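Local atomic coordinates of insecticidal Delta-Endotoxin Cry8Ea1 (Bacillus Thuringiensis, PDB entry 3EB7), a protein that kills underground larvae of the beetle Holotrichia parallela as a three-domain crystal toxin, probably by binding receptors in the midgut and forming pores in its membrane. Residues F478-N490 and F555-F569. Sequence-based numbering, arbitrary orientation.
Sequences FNSSGSTGVIRLN and FNQAQDTLKISVRNF
Leu489 reaches with CD1 to both Phe555 and Leu562. Phe555 CE2 lies 3.6 Å from Leu489 CD1, and Leu562 CD2 meets the same methyl. At the other end of the pairing, Val566 lays CG2 over one face of the Phe478 ring, 4.0 Å from its centroid, a CH-pi contact. Val566 CG2 sits between backbone N and carbonyl carbon (chi1 -56° for CG1), which turns it to that ring. Ile580 of strand 578-588 covers Phe478, Ile564 and Val566, so this face belongs to the core of the C-terminal beta sandwich.

Two antiparallel ladders join the strands, their register shifted by one residue between Ser483 and Ile487. Thr484 bridges the break. Its N donates to Ile564 O, and its OG1 accepts the N-H of Ile564 in a nearly straight bond (Ile564 N to Thr484 OG1 3.0 Å, 175°). As acceptor OG1 replaces a backbone carbonyl; its own proton goes to Gly485 O.

On the other face Ser483 OG and Ser565 OG share a hydrogen bond of 2.9 Å. At the outer end Gln559 NE2 donates to Asn490 OD1, with the amide planes 41° apart, while Asn490 ND2 binds Thr440 O. The chemistry implies a mostly apolar inner face, where buried Asp560 accepts Thr561 N and Asn556 N, a mostly polar outer one, and Thr484 carrying the pairing across its irregularity.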
ATOM      1  N   PHE A 478      -2.871   4.991 -21.736  1.00 25.84           N
ATOM      2  CA  PHE A 478      -3.422   5.251 -23.075  1.00 25.65           C
ATOM      3  C   PHE A 478      -2.385   4.946 -24.139  1.00 25.89           C
ATOM      4  O   PHE A 478      -1.264   5.420 -24.051  1.00 25.27           O
ATOM      5  CB  PHE A 478      -3.918   6.685 -23.204  1.00 24.73           C
ATOM      6  CG  PHE A 478      -4.892   7.073 -22.133  1.00 26.33           C
ATOM      7  CD1 PHE A 478      -4.445   7.589 -20.913  1.00 26.25           C
ATOM      8  CD2 PHE A 478      -6.257   6.900 -22.321  1.00 26.09           C
ATOM      9  CE1 PHE A 478      -5.351   7.902 -19.893  1.00 26.98           C
ATOM     10  CE2 PHE A 478      -7.174   7.236 -21.304  1.00 27.74           C
ATOM     11  CZ  PHE A 478      -6.723   7.730 -20.095  1.00 25.38           C
ATOM     12  N   ASN A 479      -2.756   4.098 -25.098  1.00 26.79           N
ATOM     13  CA  ASN A 479      -1.967   3.877 -26.306  1.00 27.94           C
ATOM     14  C   ASN A 479      -2.453   4.789 -27.436  1.00 27.90           C
ATOM     15  O   ASN A 479      -1.838   4.861 -28.484  1.00 29.05           O
ATOM     16  CB  ASN A 479      -2.034   2.414 -26.757  1.00 28.75           C
ATOM     17  CG  ASN A 479      -1.262   1.481 -25.843  1.00 30.09           C
ATOM     18  OD1 ASN A 479      -1.806   0.474 -25.372  1.00 33.68           O
ATOM     19  ND2 ASN A 479       0.007   1.791 -25.602  1.00 28.42           N
ATOM     20  N   SER A 480      -3.543   5.503 -27.186  1.00 27.86           N
ATOM     21  CA  SER A 480      -4.097   6.495 -28.099  1.00 27.47           C
ATOM     22  C   SER A 480      -5.020   7.380 -27.294  1.00 27.14           C
ATOM     23  O   SER A 480      -5.186   7.174 -26.098  1.00 27.92           O
ATOM     24  CB  SER A 480      -4.895   5.812 -29.227  1.00 28.54           C
ATOM     25  OG  SER A 480      -6.016   5.111 -28.693  1.00 28.97           O
ATOM     26  N   SER A 481      -5.635   8.346 -27.959  1.00 26.90           N
ATOM     27  CA  SER A 481      -6.441   9.363 -27.323  1.00 27.22           C
ATOM     28  C   SER A 481      -7.559   8.771 -26.518  1.00 27.35           C
ATOM     29  O   SER A 481      -8.239   7.851 -26.972  1.00 27.58           O
ATOM     30  CB  SER A 481      -7.052  10.273 -28.397  1.00 27.21           C
ATOM     31  OG  SER A 481      -6.018  10.821 -29.176  1.00 28.97           O
ATOM     32  N   GLY A 482      -7.788   9.321 -25.336  1.00 27.08           N
ATOM     33  CA  GLY A 482      -8.890   8.838 -24.519  1.00 26.57           C
ATOM     34  C   GLY A 482      -8.980   9.667 -23.269  1.00 26.56           C
ATOM     35  O   GLY A 482      -8.256  10.651 -23.115  1.00 26.91           O
ATOM     36  N   SER A 483      -9.880   9.270 -22.381  1.00 26.15           N
ATOM     37  CA  SER A 483     -10.126   9.978 -21.137  1.00 25.28           C
ATOM     38  C   SER A 483     -10.098   9.002 -19.973  1.00 24.93           C
ATOM     39  O   SER A 483     -10.360   7.808 -20.147  1.00 23.98           O
ATOM     40  CB  SER A 483     -11.486  10.644 -21.179  1.00 25.26           C
ATOM     41  OG  SER A 483     -11.493  11.656 -22.160  1.00 29.32           O
ATOM     42  N   THR A 484      -9.771   9.513 -18.792  1.00 24.60           N
ATOM     43  CA  THR A 484     -10.021   8.768 -17.582  1.00 25.41           C
ATOM     44  C   THR A 484     -11.525   8.694 -17.445  1.00 25.85           C
ATOM     45  O   THR A 484     -12.246   9.332 -18.203  1.00 25.89           O
ATOM     46  CB  THR A 484      -9.485   9.484 -16.322  1.00 25.10           C
ATOM     47  OG1 THR A 484     -10.148  10.747 -16.176  1.00 25.37           O
ATOM     48  CG2 THR A 484      -7.960   9.659 -16.379  1.00 24.11           C
ATOM     49  N   GLY A 485     -12.005   7.906 -16.481  1.00 26.82           N
ATOM     50  CA  GLY A 485     -13.416   7.966 -16.107  1.00 25.82           C
ATOM     51  C   GLY A 485     -13.784   9.297 -15.449  1.00 26.25           C
ATOM     52  O   GLY A 485     -12.915  10.150 -15.140  1.00 25.54           O
ATOM     53  N   VAL A 486     -15.085   9.478 -15.260  1.00 25.05           N
ATOM     54  CA  VAL A 486     -15.575  10.497 -14.381  1.00 24.73           C
ATOM     55  C   VAL A 486     -15.179  10.137 -12.934  1.00 24.76           C
ATOM     56  O   VAL A 486     -15.586   9.087 -12.415  1.00 23.82           O
ATOM     57  CB  VAL A 486     -17.088  10.573 -14.491  1.00 24.57           C
ATOM     58  CG1 VAL A 486     -17.598  11.720 -13.659  1.00 25.18           C
ATOM     59  CG2 VAL A 486     -17.488  10.741 -15.973  1.00 25.79           C
ATOM     60  N   ILE A 487     -14.344  10.985 -12.335  1.00 24.34           N
ATOM     61  CA  ILE A 487     -13.974  10.873 -10.950  1.00 25.19           C
ATOM     62  C   ILE A 487     -14.955  11.728 -10.141  1.00 26.25           C
ATOM     63  O   ILE A 487     -15.057  12.952 -10.341  1.00 24.77           O
ATOM     64  CB  ILE A 487     -12.533  11.347 -10.664  1.00 25.39           C
ATOM     65  CG1 ILE A 487     -11.526  10.611 -11.536  1.00 24.67           C
ATOM     66  CG2 ILE A 487     -12.199  11.236  -9.130  1.00 24.38           C
ATOM     67  CD1 ILE A 487     -10.159  11.159 -11.424  1.00 27.21           C
ATOM     68  N   ARG A 488     -15.676  11.052  -9.244  1.00 26.88           N
ATOM     69  CA  ARG A 488     -16.713  11.681  -8.434  1.00 28.30           C
ATOM     70  C   ARG A 488     -16.119  12.159  -7.125  1.00 27.09           C
ATOM     71  O   ARG A 488     -15.367  11.419  -6.467  1.00 27.86           O
ATOM     72  CB  ARG A 488     -17.840  10.687  -8.224  1.00 28.83           C
ATOM     73  CG  ARG A 488     -18.332  10.590  -6.783  1.00 36.06           C
ATOM     74  CD  ARG A 488     -19.860  10.807  -6.713  1.00 42.65           C
ATOM     75  NE  ARG A 488     -20.233  11.948  -7.560  1.00 43.90           N
ATOM     76  CZ  ARG A 488     -20.164  13.214  -7.168  1.00 44.79           C
ATOM     77  NH1 ARG A 488     -19.748  13.501  -5.914  1.00 41.62           N
ATOM     78  NH2 ARG A 488     -20.521  14.174  -8.034  1.00 43.40           N
ATOM     79  N   LEU A 489     -16.409  13.404  -6.772  1.00 26.49           N
ATOM     80  CA  LEU A 489     -15.729  14.075  -5.661  1.00 26.20           C
ATOM     81  C   LEU A 489     -16.660  14.691  -4.596  1.00 26.50           C
ATOM     82  O   LEU A 489     -17.782  15.114  -4.897  1.00 27.24           O
ATOM     83  CB  LEU A 489     -14.828  15.183  -6.203  1.00 26.10           C
ATOM     84  CG  LEU A 489     -13.839  14.975  -7.355  1.00 26.25           C
ATOM     85  CD1 LEU A 489     -13.369  16.366  -7.797  1.00 26.52           C
ATOM     86  CD2 LEU A 489     -12.664  14.086  -6.896  1.00 23.52           C
ATOM     87  N   ASN A 490     -16.178  14.753  -3.356  1.00 26.01           N
ATOM     88  CA  ASN A 490     -16.874  15.457  -2.308  1.00 26.00           C
ATOM     89  C   ASN A 490     -16.045  16.645  -1.871  1.00 25.70           C
ATOM     90  O   ASN A 490     -14.948  16.464  -1.307  1.00 23.51           O
ATOM     91  CB  ASN A 490     -17.280  14.522  -1.150  1.00 26.10           C
ATOM     92  CG  ASN A 490     -18.488  13.637  -1.526  1.00 29.30           C
ATOM     93  OD1 ASN A 490     -19.643  14.098  -1.495  1.00 31.68           O
ATOM     94  ND2 ASN A 490     -18.219  12.378  -1.934  1.00 30.43           N
ATOM     95  N   PHE A 555     -14.738  24.598  -7.950  1.00 25.28           N
ATOM     96  CA  PHE A 555     -15.816  23.657  -8.171  1.00 27.42           C
ATOM     97  C   PHE A 555     -17.192  24.338  -8.185  1.00 28.51           C
ATOM     98  O   PHE A 555     -17.389  25.364  -7.573  1.00 30.42           O
ATOM     99  CB  PHE A 555     -15.744  22.521  -7.145  1.00 27.06           C
ATOM    100  CG  PHE A 555     -14.527  21.663  -7.309  1.00 26.98           C
ATOM    101  CD1 PHE A 555     -13.406  21.867  -6.509  1.00 26.38           C
ATOM    102  CD2 PHE A 555     -14.492  20.693  -8.287  1.00 24.74           C
ATOM    103  CE1 PHE A 555     -12.275  21.112  -6.677  1.00 25.82           C
ATOM    104  CE2 PHE A 555     -13.383  19.926  -8.461  1.00 26.06           C
ATOM    105  CZ  PHE A 555     -12.256  20.132  -7.658  1.00 26.04           C
ATOM    106  N   ASN A 556     -18.144  23.740  -8.872  1.00 30.35           N
ATOM    107  CA  ASN A 556     -19.495  24.240  -8.983  1.00 31.17           C
ATOM    108  C   ASN A 556     -20.318  23.899  -7.728  1.00 31.97           C
ATOM    109  O   ASN A 556     -21.114  24.722  -7.232  1.00 31.54           O
ATOM    110  CB  ASN A 556     -20.164  23.629 -10.221  1.00 30.93           C
ATOM    111  CG  ASN A 556     -19.479  24.014 -11.533  1.00 32.53           C
ATOM    112  OD1 ASN A 556     -18.851  25.063 -11.634  1.00 33.76           O
ATOM    113  ND2 ASN A 556     -19.634  23.169 -12.558  1.00 33.49           N
ATOM    114  N   GLN A 557     -20.153  22.679  -7.225  1.00 31.61           N
ATOM    115  CA  GLN A 557     -20.946  22.250  -6.082  1.00 31.88           C
ATOM    116  C   GLN A 557     -20.195  21.249  -5.226  1.00 31.81           C
ATOM    117  O   GLN A 557     -19.055  20.874  -5.571  1.00 31.31           O
ATOM    118  CB  GLN A 557     -22.326  21.737  -6.511  1.00 31.96           C
ATOM    119  CG  GLN A 557     -22.384  20.341  -6.984  1.00 35.29           C
ATOM    120  CD  GLN A 557     -22.212  20.196  -8.473  1.00 41.72           C
ATOM    121  OE1 GLN A 557     -21.311  20.784  -9.069  1.00 43.70           O
ATOM    122  NE2 GLN A 557     -23.072  19.383  -9.090  1.00 42.30           N
ATOM    123  N   ALA A 558     -20.830  20.856  -4.108  1.00 31.51           N
ATOM    124  CA  ALA A 558     -20.227  19.978  -3.105  1.00 30.79           C
ATOM    125  C   ALA A 558     -19.911  18.595  -3.699  1.00 30.37           C
ATOM    126  O   ALA A 558     -18.891  17.994  -3.392  1.00 30.11           O
ATOM    127  CB  ALA A 558     -21.123  19.875  -1.888  1.00 30.81           C
ATOM    128  N   GLN A 559     -20.778  18.132  -4.584  1.00 30.72           N
ATOM    129  CA  GLN A 559     -20.612  16.869  -5.259  1.00 31.49           C
ATOM    130  C   GLN A 559     -20.277  17.228  -6.696  1.00 31.47           C
ATOM    131  O   GLN A 559     -21.178  17.551  -7.469  1.00 32.08           O
ATOM    132  CB  GLN A 559     -21.919  16.074  -5.208  1.00 31.99           C
ATOM    133  CG  GLN A 559     -22.151  15.293  -3.910  1.00 34.49           C
ATOM    134  CD  GLN A 559     -22.519  16.185  -2.749  1.00 39.38           C
ATOM    135  OE1 GLN A 559     -23.668  16.673  -2.669  1.00 41.50           O
ATOM    136  NE2 GLN A 559     -21.552  16.402  -1.813  1.00 40.13           N
ATOM    137  N   ASP A 560     -18.983  17.213  -7.034  1.00 30.51           N
ATOM    138  CA  ASP A 560     -18.505  17.611  -8.360  1.00 30.04           C
ATOM    139  C   ASP A 560     -17.712  16.474  -9.025  1.00 30.24           C
ATOM    140  O   ASP A 560     -17.478  15.414  -8.418  1.00 30.55           O
ATOM    141  CB  ASP A 560     -17.685  18.925  -8.277  1.00 29.70           C
ATOM    142  CG  ASP A 560     -17.990  19.908  -9.443  1.00 28.60           C
ATOM    143  OD1 ASP A 560     -18.364  19.507 -10.560  1.00 26.27           O
ATOM    144  OD2 ASP A 560     -17.829  21.110  -9.253  1.00 27.09           O
ATOM    145  N   THR A 561     -17.354  16.659 -10.287  1.00 29.72           N
ATOM    146  CA  THR A 561     -16.625  15.630 -10.998  1.00 29.31           C
ATOM    147  C   THR A 561     -15.371  16.214 -11.576  1.00 27.93           C
ATOM    148  O   THR A 561     -15.291  17.413 -11.756  1.00 27.09           O
ATOM    149  CB  THR A 561     -17.427  15.022 -12.142  1.00 29.37           C
ATOM    150  OG1 THR A 561     -17.851  16.072 -12.989  1.00 32.20           O
ATOM    151  CG2 THR A 561     -18.648  14.295 -11.629  1.00 29.86           C
ATOM    152  N   LEU A 562     -14.394  15.341 -11.836  1.00 26.90           N
ATOM    153  CA  LEU A 562     -13.176  15.694 -12.538  1.00 25.95           C
ATOM    154  C   LEU A 562     -12.906  14.619 -13.580  1.00 26.06           C
ATOM    155  O   LEU A 562     -13.272  13.462 -13.406  1.00 25.38           O
ATOM    156  CB  LEU A 562     -12.040  15.780 -11.545  1.00 25.62           C
ATOM    157  CG  LEU A 562     -11.150  17.032 -11.431  1.00 27.12           C
ATOM    158  CD1 LEU A 562     -11.863  18.379 -11.682  1.00 20.83           C
ATOM    159  CD2 LEU A 562     -10.475  17.027 -10.042  1.00 26.70           C
ATOM    160  N   LYS A 563     -12.269  14.989 -14.679  1.00 26.44           N
ATOM    161  CA  LYS A 563     -12.009  14.018 -15.733  1.00 27.01           C
ATOM    162  C   LYS A 563     -10.817  14.517 -16.522  1.00 26.90           C
ATOM    163  O   LYS A 563     -10.738  15.699 -16.814  1.00 27.31           O
ATOM    164  CB  LYS A 563     -13.256  13.826 -16.631  1.00 27.06           C
ATOM    165  CG  LYS A 563     -13.055  12.856 -17.803  1.00 27.44           C
ATOM    166  CD  LYS A 563     -14.275  12.814 -18.668  1.00 28.75           C
ATOM    167  CE  LYS A 563     -13.900  13.193 -20.060  1.00 33.55           C
ATOM    168  NZ  LYS A 563     -14.959  13.852 -20.890  1.00 36.25           N
ATOM    169  N   ILE A 564      -9.883  13.620 -16.826  1.00 26.36           N
ATOM    170  CA  ILE A 564      -8.679  13.999 -17.523  1.00 25.19           C
ATOM    171  C   ILE A 564      -8.773  13.422 -18.916  1.00 25.09           C
ATOM    172  O   ILE A 564      -9.120  12.245 -19.094  1.00 23.89           O
ATOM    173  CB  ILE A 564      -7.377  13.495 -16.798  1.00 25.76           C
ATOM    174  CG1 ILE A 564      -7.260  14.004 -15.342  1.00 24.71           C
ATOM    175  CG2 ILE A 564      -6.113  13.868 -17.590  1.00 26.65           C
ATOM    176  CD1 ILE A 564      -7.496  15.490 -15.145  1.00 24.10           C
ATOM    177  N   SER A 565      -8.490  14.262 -19.910  1.00 25.22           N
ATOM    178  CA  SER A 565      -8.508  13.837 -21.312  1.00 24.97           C
ATOM    179  C   SER A 565      -7.136  14.006 -21.940  1.00 24.21           C
ATOM    180  O   SER A 565      -6.487  15.055 -21.739  1.00 23.46           O
ATOM    181  CB  SER A 565      -9.535  14.673 -22.078  1.00 25.37           C
ATOM    182  OG  SER A 565     -10.849  14.380 -21.616  1.00 28.73           O
ATOM    183  N   VAL A 566      -6.686  12.975 -22.668  1.00 23.56           N
ATOM    184  CA  VAL A 566      -5.438  13.043 -23.435  1.00 23.17           C
ATOM    185  C   VAL A 566      -5.672  12.790 -24.960  1.00 24.70           C
ATOM    186  O   VAL A 566      -6.541  11.988 -25.368  1.00 24.70           O
ATOM    187  CB  VAL A 566      -4.254  12.172 -22.849  1.00 23.09           C
ATOM    188  CG1 VAL A 566      -3.961  12.543 -21.382  1.00 21.01           C
ATOM    189  CG2 VAL A 566      -4.499  10.666 -23.035  1.00 21.78           C
ATOM    190  N   ARG A 567      -4.866  13.475 -25.769  1.00 24.65           N
ATOM    191  CA  ARG A 567      -5.145  13.730 -27.166  1.00 26.25           C
ATOM    192  C   ARG A 567      -3.838  14.078 -27.918  1.00 25.60           C
ATOM    193  O   ARG A 567      -2.835  14.451 -27.298  1.00 24.11           O
ATOM    194  CB  ARG A 567      -6.069  14.944 -27.177  1.00 26.87           C
ATOM    195  CG  ARG A 567      -6.861  15.168 -28.391  1.00 31.67           C
ATOM    196  CD  ARG A 567      -7.779  16.340 -28.167  1.00 36.80           C
ATOM    197  NE  ARG A 567      -8.748  16.014 -27.131  1.00 44.13           N
ATOM    198  CZ  ARG A 567      -9.505  16.897 -26.473  1.00 48.39           C
ATOM    199  NH1 ARG A 567      -9.417  18.206 -26.731  1.00 48.93           N
ATOM    200  NH2 ARG A 567     -10.352  16.460 -25.537  1.00 47.72           N
ATOM    201  N   ASN A 568      -3.867  13.954 -29.246  1.00 26.09           N
ATOM    202  CA  ASN A 568      -2.845  14.520 -30.137  1.00 26.11           C
ATOM    203  C   ASN A 568      -1.443  14.062 -29.781  1.00 25.57           C
ATOM    204  O   ASN A 568      -0.567  14.865 -29.450  1.00 24.99           O
ATOM    205  CB  ASN A 568      -2.955  16.070 -30.132  1.00 26.93           C
ATOM    206  CG  ASN A 568      -2.261  16.735 -31.337  1.00 30.57           C
ATOM    207  OD1 ASN A 568      -2.007  16.091 -32.371  1.00 35.15           O
ATOM    208  ND2 ASN A 568      -1.968  18.035 -31.208  1.00 31.50           N
ATOM    209  N   PHE A 569      -1.250  12.751 -29.816  1.00 25.64           N
ATOM    210  CA  PHE A 569       0.016  12.128 -29.469  1.00 25.65           C
ATOM    211  C   PHE A 569       1.065  12.489 -30.534  1.00 26.45           C
ATOM    212  O   PHE A 569       0.783  12.366 -31.727  1.00 26.67           O
ATOM    213  CB  PHE A 569      -0.151  10.607 -29.421  1.00 24.37           C
ATOM    214  CG  PHE A 569      -0.860  10.066 -28.177  1.00 25.08           C
ATOM    215  CD1 PHE A 569      -0.679   8.727 -27.793  1.00 24.85           C
ATOM    216  CD2 PHE A 569      -1.695  10.868 -27.391  1.00 24.50           C
ATOM    217  CE1 PHE A 569      -1.346   8.211 -26.670  1.00 24.32           C
ATOM    218  CE2 PHE A 569      -2.359  10.356 -26.285  1.00 21.19           C
ATOM    219  CZ  PHE A 569      -2.194   9.030 -25.938  1.00 22.36           C
TER